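Local atomic coordinates of replicative DNA helicase (Helicobacter pylori, PDB entry 3GXV), a protein that probably unwinds DNA at the replication fork as a hexameric, ATP-dependent helicase that works with primase, the fragment here being its N-terminal domain. Residues Q11-I16 with E99-A104; E29-V34 with L47-A52; P43-F48 with V83-A88. One frame throughout, in Å; residues are numbered along the deposited sequence.

The chain is all-helical in its regular structure. It starts with helix 3-23, whose residues 11-16 later meet residues 99-104 on the last helix, 95-119. Contact 1 therefore closes a long loop, and the other two contacts both lie within it. Contact 2 closes a short loop, from helix 27-32 to helix 43-57. Contact 3 closes a loop from helix 43-57, where contact 2 ends, to helix 79-87; their segments overlap at Leu47 and Phe48. Contacts 1 and 3 also touch, through a probable hydrogen bond of Glu14 with Asn45 and packing of Arg15 on Ala84 and Ile85. Together they tie five helices into one domain.

Contact 1 of 3, residues Q11-I16 with E99-A104; sequences QNIERI and EEIKNA
Glu14 and Ile101 meet where helix 3-23 crosses helix 95-119. The two short segments run closer to antiparallel than to parallel, at 134°, with their axes 10.1 Å apart. The closest CA atoms belong to the same two residues.

The side chain of Glu14 can be followed outward. Glu14 CB lies 4.1 Å from Ile101 CD1. Glu14 CG comes closer, 3.7 Å from Ile101 CD1. This CG is anti to the carbonyl carbon (chi1 -60°), which directs the chain past the isoleucine. Beyond CG the chain is extended and carries the carboxylate further along Ile101. Glu14 OE2 lies 4.1 Å from Ile101 CG2. The methylene part thus packs as hydrocarbon, while the oxygens are used for polar bonds. OE2 accepts a hydrogen bond from Tyr41 N, and OE1 is bonded to Tyr42 N and to Asn45 ND2. These three bonds grip the buried carboxylate and limit its rotation, and their N-H donors would be expected to stabilise its negative charge.

Ile101 also packs on Ile13, the residue before Glu14. Ile13 CG2 lies 3.9 Å from Ile101 CG1. The two isoleucines lie alongside each other, pointing opposite ways. At its other branch, Ile13 CD1 is modelled too close to Glu100 OE2 for that contact to be trusted; the polar partner of this oxygen is Gln9 NE2.

No strand takes part in the surroundings. Ile101 also touches Val17 of helix 3-23 and Leu35 of a loop, and Ile13 touches Tyr97 of helix 95-119. The contact thus joins the first and last helices of the domain, with the loop before helix 43-57 bound to Glu14 alongside.

Contact 2 of 3, residues E29-V34 with L47-A52; sequences EEVHSV and LFFEIA
Phe49 of helix 43-57 reaches across to Val31 and His32 of helix 27-32. The aromatic part is an offset edge-to-face pair. The edge of Phe49 is turned to the face of His32, with centroids 6.0 Å apart and planes at 82°. His32 NE2 is hydrogen-bonded to Glu36 OE1, which helps to fix the rotation of the ring.

The other touches are apolar. The leading atom of the phenyl group, Phe49 CZ, lies 3.9 Å from His32 CA. That carbon sits at the edge of the phenyl ring, in its plane. Val31 CG1 packs 3.8 Å from Phe49 CE1. The first torsion of Phe49 places its CG anti to the backbone N (chi1 -167°), and this carries the phenyl group out from its helix to the backbone of helix 27-32.

Around the pair, Phe49 also packs on Ile28 of helix 27-32, on Leu18 and Ile21 of helix 3-23, and on the ring of Phe40. Val31 touches Ile21 as well. Phe49 is thus buried where helices 3-23, 27-32 and 43-57 come together.

Contact 3 of 3, residues P43-F48 with V83-A88; sequences PPNGLF and VAIFAA
Phe48 and Ile85 join two helices of the all-helical N-terminal domain of the DnaB family. The short segments cross at 66°, with axes 11.5 Å apart. This wide spacing is bridged by large side chains.

The first shell is built round the Phe48 ring. Phe48 CG stands anti to the backbone N, which takes the ring out toward helix 79-87. Ile85 CG2 makes a CH-pi contact over one face, 4.2 Å from the centroid of the Phe48 ring. It lies 16° off the ring normal. The other branch of the isoleucine ends near the start of the ring, where Ile85 CD1 is 4.1 Å from Phe48 CG. CG2 and CD1, the ends of the two branches, both touch the ring.

Phe86 fills the next position, at the rim of the same ring. Phe86 CZ lies 3.9 Å from Phe48 CE1, in the plane of the Phe48 ring. The two phenyl groups form an offset edge-to-face pair, with planes at 75° and the edge of Phe48 toward the face of Phe86. The methyl and the second ring thus approach Phe48 in two ways, one from above and one from the side.

One turn before Phe48, Asn45 reaches Ile85 with its amide oxygen. Asn45 OD1 lies 3.3 Å from Ile85 CD1, a close approach of oxygen to methyl. The hydrogen bond of Asn45 ND2 to Glu14 OE1 helps to fix the amide.

Further out, Leu18 of helix 3-23 packs on Asn45, Phe48 and Ile85. Ile67 of helix 64-69 touches both phenyl rings, and Phe86 is also met there by Glu64 and Arg68. Where helix 79-87 gives way to loop, Ala88 is tied back to helix 3-23: its carbonyl O accepts a hydrogen bond from Ser19 OG.

Contact 1 of 3, residues Q11-I16 with E99-A104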
loop_
_atom_site.group_PDB
_atom_site.type_symbol
_atom_site.label_atom_id
_atom_site.label_comp_id
_atom_site.label_asym_id
_atom_site.label_seq_id
_atom_site.Cartn_x
_atom_site.Cartn_y
_atom_site.Cartn_z
ATOM N N GLN B 11 -23.102 6.241 2.044
ATOM C CA GLN B 11 -22.099 5.792 2.978
ATOM C C GLN B 11 -21.437 4.507 2.452
ATOM O O GLN B 11 -20.211 4.380 2.468
ATOM C CB GLN B 11 -22.745 5.557 4.352
ATOM C CG GLN B 11 -21.745 5.570 5.482
ATOM C CD GLN B 11 -22.389 5.538 6.848
ATOM O OE1 GLN B 11 -21.698 5.492 7.863
ATOM N NE2 GLN B 11 -23.717 5.569 6.886
ATOM N N ASN B 12 -22.256 3.571 1.980
ATOM C CA ASN B 12 -21.783 2.294 1.456
ATOM C C ASN B 12 -20.889 2.472 0.225
ATOM O O ASN B 12 -19.893 1.771 0.055
ATOM C CB ASN B 12 -22.984 1.409 1.112
ATOM C CG ASN B 12 -22.583 0.096 0.477
ATOM O OD1 ASN B 12 -21.654 -0.567 0.933
ATOM N ND2 ASN B 12 -23.295 -0.297 -0.568
ATOM N N ILE B 13 -21.256 3.414 -0.630
ATOM C CA ILE B 13 -20.501 3.704 -1.841
ATOM C C ILE B 13 -19.126 4.295 -1.553
ATOM O O ILE B 13 -18.173 4.042 -2.290
ATOM C CB ILE B 13 -21.276 4.697 -2.744
ATOM C CG1 ILE B 13 -22.466 3.981 -3.385
ATOM C CG2 ILE B 13 -20.343 5.298 -3.794
ATOM C CD1 ILE B 13 -23.319 4.871 -4.252
ATOM N N GLU B 14 -19.036 5.095 -0.496
ATOM C CA GLU B 14 -17.779 5.729 -0.128
ATOM C C GLU B 14 -16.769 4.710 0.357
ATOM O O GLU B 14 -15.575 4.857 0.117
ATOM C CB GLU B 14 -18.006 6.787 0.953
ATOM C CG GLU B 14 -18.963 7.892 0.519
ATOM C CD GLU B 14 -19.055 9.047 1.497
ATOM O OE1 GLU B 14 -18.888 8.847 2.731
ATOM O OE2 GLU B 14 -19.323 10.167 1.022
ATOM N N ARG B 15 -17.248 3.683 1.044
ATOM C CA ARG B 15 -16.374 2.639 1.548
ATOM C C ARG B 15 -15.858 1.813 0.383
ATOM O O ARG B 15 -14.659 1.539 0.283
ATOM C CB ARG B 15 -17.123 1.712 2.513
ATOM C CG ARG B 15 -17.526 2.353 3.825
ATOM C CD ARG B 15 -17.980 1.305 4.841
ATOM N NE ARG B 15 -19.275 0.713 4.516
ATOM C CZ ARG B 15 -20.421 1.024 5.118
ATOM N NH1 ARG B 15 -20.456 1.924 6.087
ATOM N NH2 ARG B 15 -21.537 0.425 4.752
ATOM N N ILE B 16 -16.769 1.402 -0.494
ATOM C CA ILE B 16 -16.377 0.585 -1.630
ATOM C C ILE B 16 -15.303 1.294 -2.450
ATOM O O ILE B 16 -14.420 0.664 -2.996
ATOM C CB ILE B 16 -17.579 0.262 -2.533
ATOM C CG1 ILE B 16 -18.608 -0.568 -1.755
ATOM C CG2 ILE B 16 -17.092 -0.489 -3.767
ATOM C CD1 ILE B 16 -19.937 -0.783 -2.486
ATOM N N GLU B 99 -18.114 9.970 -8.947
ATOM C CA GLU B 99 -18.902 11.102 -9.435
ATOM C C GLU B 99 -20.205 11.214 -8.640
ATOM O O GLU B 99 -20.794 12.296 -8.543
ATOM C CB GLU B 99 -19.243 10.950 -10.924
ATOM C CG GLU B 99 -19.993 12.162 -11.479
ATOM C CD GLU B 99 -20.677 11.913 -12.820
ATOM O OE1 GLU B 99 -21.298 12.862 -13.348
ATOM O OE2 GLU B 99 -20.603 10.781 -13.342
ATOM N N GLU B 100 -20.665 10.096 -8.087
ATOM C CA GLU B 100 -21.884 10.105 -7.295
ATOM C C GLU B 100 -21.545 10.767 -5.965
ATOM O O GLU B 100 -22.294 11.609 -5.456
ATOM C CB GLU B 100 -22.388 8.676 -7.061
ATOM C CG GLU B 100 -23.781 8.622 -6.457
ATOM C CD GLU B 100 -24.369 7.224 -6.438
ATOM O OE1 GLU B 100 -24.149 6.458 -7.402
ATOM O OE2 GLU B 100 -25.069 6.900 -5.457
ATOM N N ILE B 101 -20.402 10.381 -5.408
ATOM C CA ILE B 101 -19.938 10.939 -4.142
ATOM C C ILE B 101 -19.757 12.448 -4.271
ATOM O O ILE B 101 -20.116 13.207 -3.374
ATOM C CB ILE B 101 -18.606 10.282 -3.724
ATOM C CG1 ILE B 101 -18.888 8.874 -3.193
ATOM C CG2 ILE B 101 -17.887 11.138 -2.675
ATOM C CD1 ILE B 101 -17.655 8.031 -2.982
ATOM N N LYS B 102 -19.216 12.868 -5.411
ATOM C CA LYS B 102 -18.962 14.281 -5.688
ATOM C C LYS B 102 -20.264 15.052 -5.822
ATOM O O LYS B 102 -20.382 16.168 -5.311
ATOM C CB LYS B 102 -18.145 14.436 -6.977
ATOM C CG LYS B 102 -17.715 15.863 -7.265
ATOM C CD LYS B 102 -16.881 16.408 -6.111
ATOM C CE LYS B 102 -16.548 17.874 -6.300
ATOM N NZ LYS B 102 -15.786 18.096 -7.543
ATOM N N ASN B 103 -21.225 14.443 -6.517
ATOM C CA ASN B 103 -22.545 15.022 -6.742
ATOM C C ASN B 103 -23.317 15.283 -5.441
ATOM O O ASN B 103 -23.967 16.313 -5.310
ATOM C CB ASN B 103 -23.383 14.104 -7.657
ATOM C CG ASN B 103 -23.053 14.281 -9.137
ATOM O OD1 ASN B 103 -23.318 13.395 -9.954
ATOM N ND2 ASN B 103 -22.482 15.432 -9.488
ATOM N N ALA B 104 -23.263 14.351 -4.495
ATOM C CA ALA B 104 -23.975 14.531 -3.231
ATOM C C ALA B 104 -23.248 15.550 -2.362
ATOM O O ALA B 104 -23.843 16.199 -1.506
ATOM C CB ALA B 104 -24.116 13.204 -2.502
#

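Contact 2 of 3, residues E29-V34 with L47-A52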
loop_
_atom_site.group_PDB
_atom_site.type_symbol
_atom_site.label_atom_id
_atom_site.label_comp_id
_atom_site.label_asym_id
_atom_site.label_seq_id
_atom_site.Cartn_x
_atom_site.Cartn_y
_atom_site.Cartn_z
ATOM N N GLU B 29 -5.039 8.598 -7.356
ATOM C CA GLU B 29 -4.748 9.790 -8.151
ATOM C C GLU B 29 -5.996 10.195 -8.929
ATOM O O GLU B 29 -6.370 11.371 -8.977
ATOM C CB GLU B 29 -3.594 9.492 -9.109
ATOM C CG GLU B 29 -2.378 8.923 -8.389
ATOM C CD GLU B 29 -1.413 8.202 -9.309
ATOM O OE1 GLU B 29 -0.462 7.578 -8.791
ATOM O OE2 GLU B 29 -1.607 8.259 -10.545
ATOM N N GLU B 30 -6.645 9.200 -9.521
ATOM C CA GLU B 30 -7.846 9.431 -10.299
ATOM C C GLU B 30 -8.978 9.939 -9.400
ATOM O O GLU B 30 -9.613 10.954 -9.695
ATOM C CB GLU B 30 -8.249 8.135 -11.004
ATOM C CG GLU B 30 -7.185 7.595 -11.975
ATOM C CD GLU B 30 -6.228 6.587 -11.342
ATOM O OE1 GLU B 30 -6.679 5.477 -10.993
ATOM O OE2 GLU B 30 -5.026 6.899 -11.199
ATOM N N VAL B 31 -9.212 9.234 -8.297
ATOM C CA VAL B 31 -10.250 9.599 -7.342
ATOM C C VAL B 31 -10.056 11.011 -6.797
ATOM O O VAL B 31 -11.023 11.757 -6.655
ATOM C CB VAL B 31 -10.273 8.608 -6.163
ATOM C CG1 VAL B 31 -11.314 9.037 -5.123
ATOM C CG2 VAL B 31 -10.583 7.207 -6.686
ATOM N N HIS B 32 -8.804 11.369 -6.505
ATOM C CA HIS B 32 -8.458 12.687 -5.957
ATOM C C HIS B 32 -8.630 13.797 -6.996
ATOM O O HIS B 32 -8.714 14.977 -6.648
ATOM C CB HIS B 32 -7.007 12.680 -5.456
ATOM C CG HIS B 32 -6.626 13.895 -4.662
ATOM N ND1 HIS B 32 -5.311 14.216 -4.394
ATOM C CD2 HIS B 32 -7.375 14.842 -4.062
ATOM C CE1 HIS B 32 -5.273 15.315 -3.658
ATOM N NE2 HIS B 32 -6.508 15.715 -3.441
ATOM N N SER B 33 -8.678 13.417 -8.269
ATOM C CA SER B 33 -8.841 14.395 -9.339
ATOM C C SER B 33 -10.286 14.868 -9.386
ATOM O O SER B 33 -10.650 15.715 -10.208
ATOM C CB SER B 33 -8.458 13.781 -10.684
ATOM O OG SER B 33 -8.488 14.753 -11.708
ATOM N N VAL B 34 -11.104 14.311 -8.495
ATOM C CA VAL B 34 -12.518 14.651 -8.410
ATOM C C VAL B 34 -12.992 14.772 -6.959
ATOM O O VAL B 34 -14.027 15.367 -6.695
ATOM C CB VAL B 34 -13.382 13.584 -9.159
ATOM C CG1 VAL B 34 -14.865 13.712 -8.779
ATOM C CG2 VAL B 34 -13.222 13.761 -10.674
ATOM N N LEU B 47 -11.651 11.374 6.567
ATOM C CA LEU B 47 -10.429 11.325 7.361
ATOM C C LEU B 47 -9.516 10.232 6.797
ATOM O O LEU B 47 -8.291 10.415 6.699
ATOM C CB LEU B 47 -10.762 11.048 8.837
ATOM C CG LEU B 47 -9.621 10.976 9.870
ATOM C CD1 LEU B 47 -8.552 12.015 9.553
ATOM C CD2 LEU B 47 -10.187 11.201 11.278
ATOM N N PHE B 48 -10.127 9.102 6.430
ATOM C CA PHE B 48 -9.402 7.976 5.847
ATOM C C PHE B 48 -8.779 8.433 4.525
ATOM O O PHE B 48 -7.584 8.256 4.311
ATOM C CB PHE B 48 -10.351 6.809 5.570
ATOM C CG PHE B 48 -9.658 5.554 5.117
ATOM C CD1 PHE B 48 -9.226 4.620 6.041
ATOM C CD2 PHE B 48 -9.459 5.295 3.761
ATOM C CE1 PHE B 48 -8.603 3.439 5.623
ATOM C CE2 PHE B 48 -8.839 4.123 3.334
ATOM C CZ PHE B 48 -8.414 3.191 4.267
ATOM N N PHE B 49 -9.591 9.024 3.650
ATOM C CA PHE B 49 -9.096 9.514 2.363
ATOM C C PHE B 49 -7.891 10.440 2.575
ATOM O O PHE B 49 -6.941 10.457 1.790
ATOM C CB PHE B 49 -10.203 10.276 1.621
ATOM C CG PHE B 49 -9.891 10.544 0.169
ATOM C CD1 PHE B 49 -9.577 9.491 -0.693
ATOM C CD2 PHE B 49 -9.866 11.846 -0.325
ATOM C CE1 PHE B 49 -9.243 9.734 -2.018
ATOM C CE2 PHE B 49 -9.531 12.099 -1.659
ATOM C CZ PHE B 49 -9.218 11.044 -2.499
ATOM N N GLU B 50 -7.949 11.203 3.658
ATOM C CA GLU B 50 -6.919 12.163 4.015
ATOM C C GLU B 50 -5.602 11.463 4.328
ATOM O O GLU B 50 -4.559 11.794 3.760
ATOM C CB GLU B 50 -7.398 12.946 5.232
ATOM C CG GLU B 50 -6.756 14.299 5.490
ATOM C CD GLU B 50 -7.299 14.908 6.772
ATOM O OE1 GLU B 50 -6.850 14.489 7.859
ATOM O OE2 GLU B 50 -8.200 15.775 6.698
ATOM N N ILE B 51 -5.651 10.494 5.240
ATOM C CA ILE B 51 -4.453 9.756 5.619
ATOM C C ILE B 51 -3.888 9.024 4.406
ATOM O O ILE B 51 -2.670 8.886 4.264
ATOM C CB ILE B 51 -4.750 8.738 6.744
ATOM C CG1 ILE B 51 -5.170 9.474 8.024
ATOM C CG2 ILE B 51 -3.514 7.898 7.016
ATOM C CD1 ILE B 51 -5.862 8.582 9.061
ATOM N N ALA B 52 -4.773 8.570 3.525
ATOM C CA ALA B 52 -4.346 7.852 2.333
ATOM C C ALA B 52 -3.602 8.800 1.405
ATOM O O ALA B 52 -2.530 8.472 0.904
ATOM C CB ALA B 52 -5.552 7.237 1.618
#

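Contact 3 of 3, residues P43-F48 with V83-A88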
loop_
_atom_site.group_PDB
_atom_site.type_symbol
_atom_site.label_atom_id
_atom_site.label_comp_id
_atom_site.label_asym_id
_atom_site.label_seq_id
_atom_site.Cartn_x
_atom_site.Cartn_y
_atom_site.Cartn_z
ATOM N N PRO B 43 -17.877 11.540 7.749
ATOM C CA PRO B 43 -16.579 12.128 8.100
ATOM C C PRO B 43 -15.397 11.175 8.260
ATOM O O PRO B 43 -14.297 11.469 7.808
ATOM C CB PRO B 43 -16.885 12.894 9.386
ATOM C CG PRO B 43 -18.307 13.287 9.198
ATOM C CD PRO B 43 -18.921 12.018 8.667
ATOM N N PRO B 44 -15.602 10.031 8.926
ATOM C CA PRO B 44 -14.478 9.096 9.092
ATOM C C PRO B 44 -13.901 8.587 7.761
ATOM O O PRO B 44 -12.734 8.173 7.696
ATOM C CB PRO B 44 -15.087 7.983 9.936
ATOM C CG PRO B 44 -16.061 8.748 10.805
ATOM C CD PRO B 44 -16.733 9.652 9.796
ATOM N N ASN B 45 -14.722 8.602 6.712
ATOM C CA ASN B 45 -14.282 8.152 5.397
ATOM C C ASN B 45 -13.411 9.229 4.773
ATOM O O ASN B 45 -12.472 8.931 4.044
ATOM C CB ASN B 45 -15.477 7.867 4.483
ATOM C CG ASN B 45 -16.260 6.626 4.901
ATOM O OD1 ASN B 45 -15.771 5.788 5.661
ATOM N ND2 ASN B 45 -17.477 6.499 4.391
ATOM N N GLY B 46 -13.747 10.489 5.042
ATOM C CA GLY B 46 -12.950 11.587 4.531
ATOM C C GLY B 46 -11.611 11.565 5.253
ATOM O O GLY B 46 -10.551 11.718 4.640
ATOM N N LEU B 47 -11.651 11.374 6.567
ATOM C CA LEU B 47 -10.429 11.325 7.361
ATOM C C LEU B 47 -9.516 10.232 6.797
ATOM O O LEU B 47 -8.291 10.415 6.699
ATOM C CB LEU B 47 -10.762 11.048 8.837
ATOM C CG LEU B 47 -9.621 10.976 9.870
ATOM C CD1 LEU B 47 -8.552 12.015 9.553
ATOM C CD2 LEU B 47 -10.187 11.201 11.278
ATOM N N PHE B 48 -10.127 9.102 6.430
ATOM C CA PHE B 48 -9.402 7.976 5.847
ATOM C C PHE B 48 -8.779 8.433 4.525
ATOM O O PHE B 48 -7.584 8.256 4.311
ATOM C CB PHE B 48 -10.351 6.809 5.570
ATOM C CG PHE B 48 -9.658 5.554 5.117
ATOM C CD1 PHE B 48 -9.226 4.620 6.041
ATOM C CD2 PHE B 48 -9.459 5.295 3.761
ATOM C CE1 PHE B 48 -8.603 3.439 5.623
ATOM C CE2 PHE B 48 -8.839 4.123 3.334
ATOM C CZ PHE B 48 -8.414 3.191 4.267
ATOM N N VAL B 83 -12.925 -1.457 9.834
ATOM C CA VAL B 83 -13.323 -2.774 9.346
ATOM C C VAL B 83 -14.421 -2.624 8.302
ATOM O O VAL B 83 -14.581 -3.478 7.425
ATOM C CB VAL B 83 -13.841 -3.671 10.491
ATOM C CG1 VAL B 83 -12.860 -3.652 11.642
ATOM C CG2 VAL B 83 -15.195 -3.198 10.951
ATOM N N ALA B 84 -15.176 -1.531 8.404
ATOM C CA ALA B 84 -16.251 -1.259 7.457
ATOM C C ALA B 84 -15.618 -1.008 6.096
ATOM O O ALA B 84 -16.029 -1.572 5.078
ATOM C CB ALA B 84 -17.046 -0.030 7.899
ATOM N N ILE B 85 -14.598 -0.162 6.092
ATOM C CA ILE B 85 -13.904 0.177 4.867
ATOM C C ILE B 85 -13.096 -0.990 4.300
ATOM O O ILE B 85 -13.211 -1.296 3.108
ATOM C CB ILE B 85 -13.002 1.399 5.102
ATOM C CG1 ILE B 85 -13.887 2.603 5.455
ATOM C CG2 ILE B 85 -12.155 1.676 3.869
ATOM C CD1 ILE B 85 -13.191 3.732 6.209
ATOM N N PHE B 86 -12.310 -1.655 5.142
ATOM C CA PHE B 86 -11.491 -2.782 4.686
ATOM C C PHE B 86 -12.264 -4.021 4.244
ATOM O O PHE B 86 -11.792 -4.777 3.395
ATOM C CB PHE B 86 -10.475 -3.179 5.771
ATOM C CG PHE B 86 -9.391 -2.151 5.997
ATOM C CD1 PHE B 86 -8.468 -1.874 5.007
ATOM C CD2 PHE B 86 -9.326 -1.441 7.186
ATOM C CE1 PHE B 86 -7.487 -0.903 5.193
ATOM C CE2 PHE B 86 -8.353 -0.463 7.389
ATOM C CZ PHE B 86 -7.431 -0.191 6.389
ATOM N N ALA B 87 -13.453 -4.226 4.805
ATOM C CA ALA B 87 -14.256 -5.398 4.462
ATOM C C ALA B 87 -15.145 -5.207 3.233
ATOM O O ALA B 87 -15.507 -6.175 2.577
ATOM C CB ALA B 87 -15.100 -5.822 5.655
ATOM N N ALA B 88 -15.495 -3.964 2.924
ATOM C CA ALA B 88 -16.332 -3.681 1.766
ATOM C C ALA B 88 -15.661 -4.239 0.518
ATOM O O ALA B 88 -14.437 -4.279 0.434
ATOM C CB ALA B 88 -16.547 -2.185 1.627
#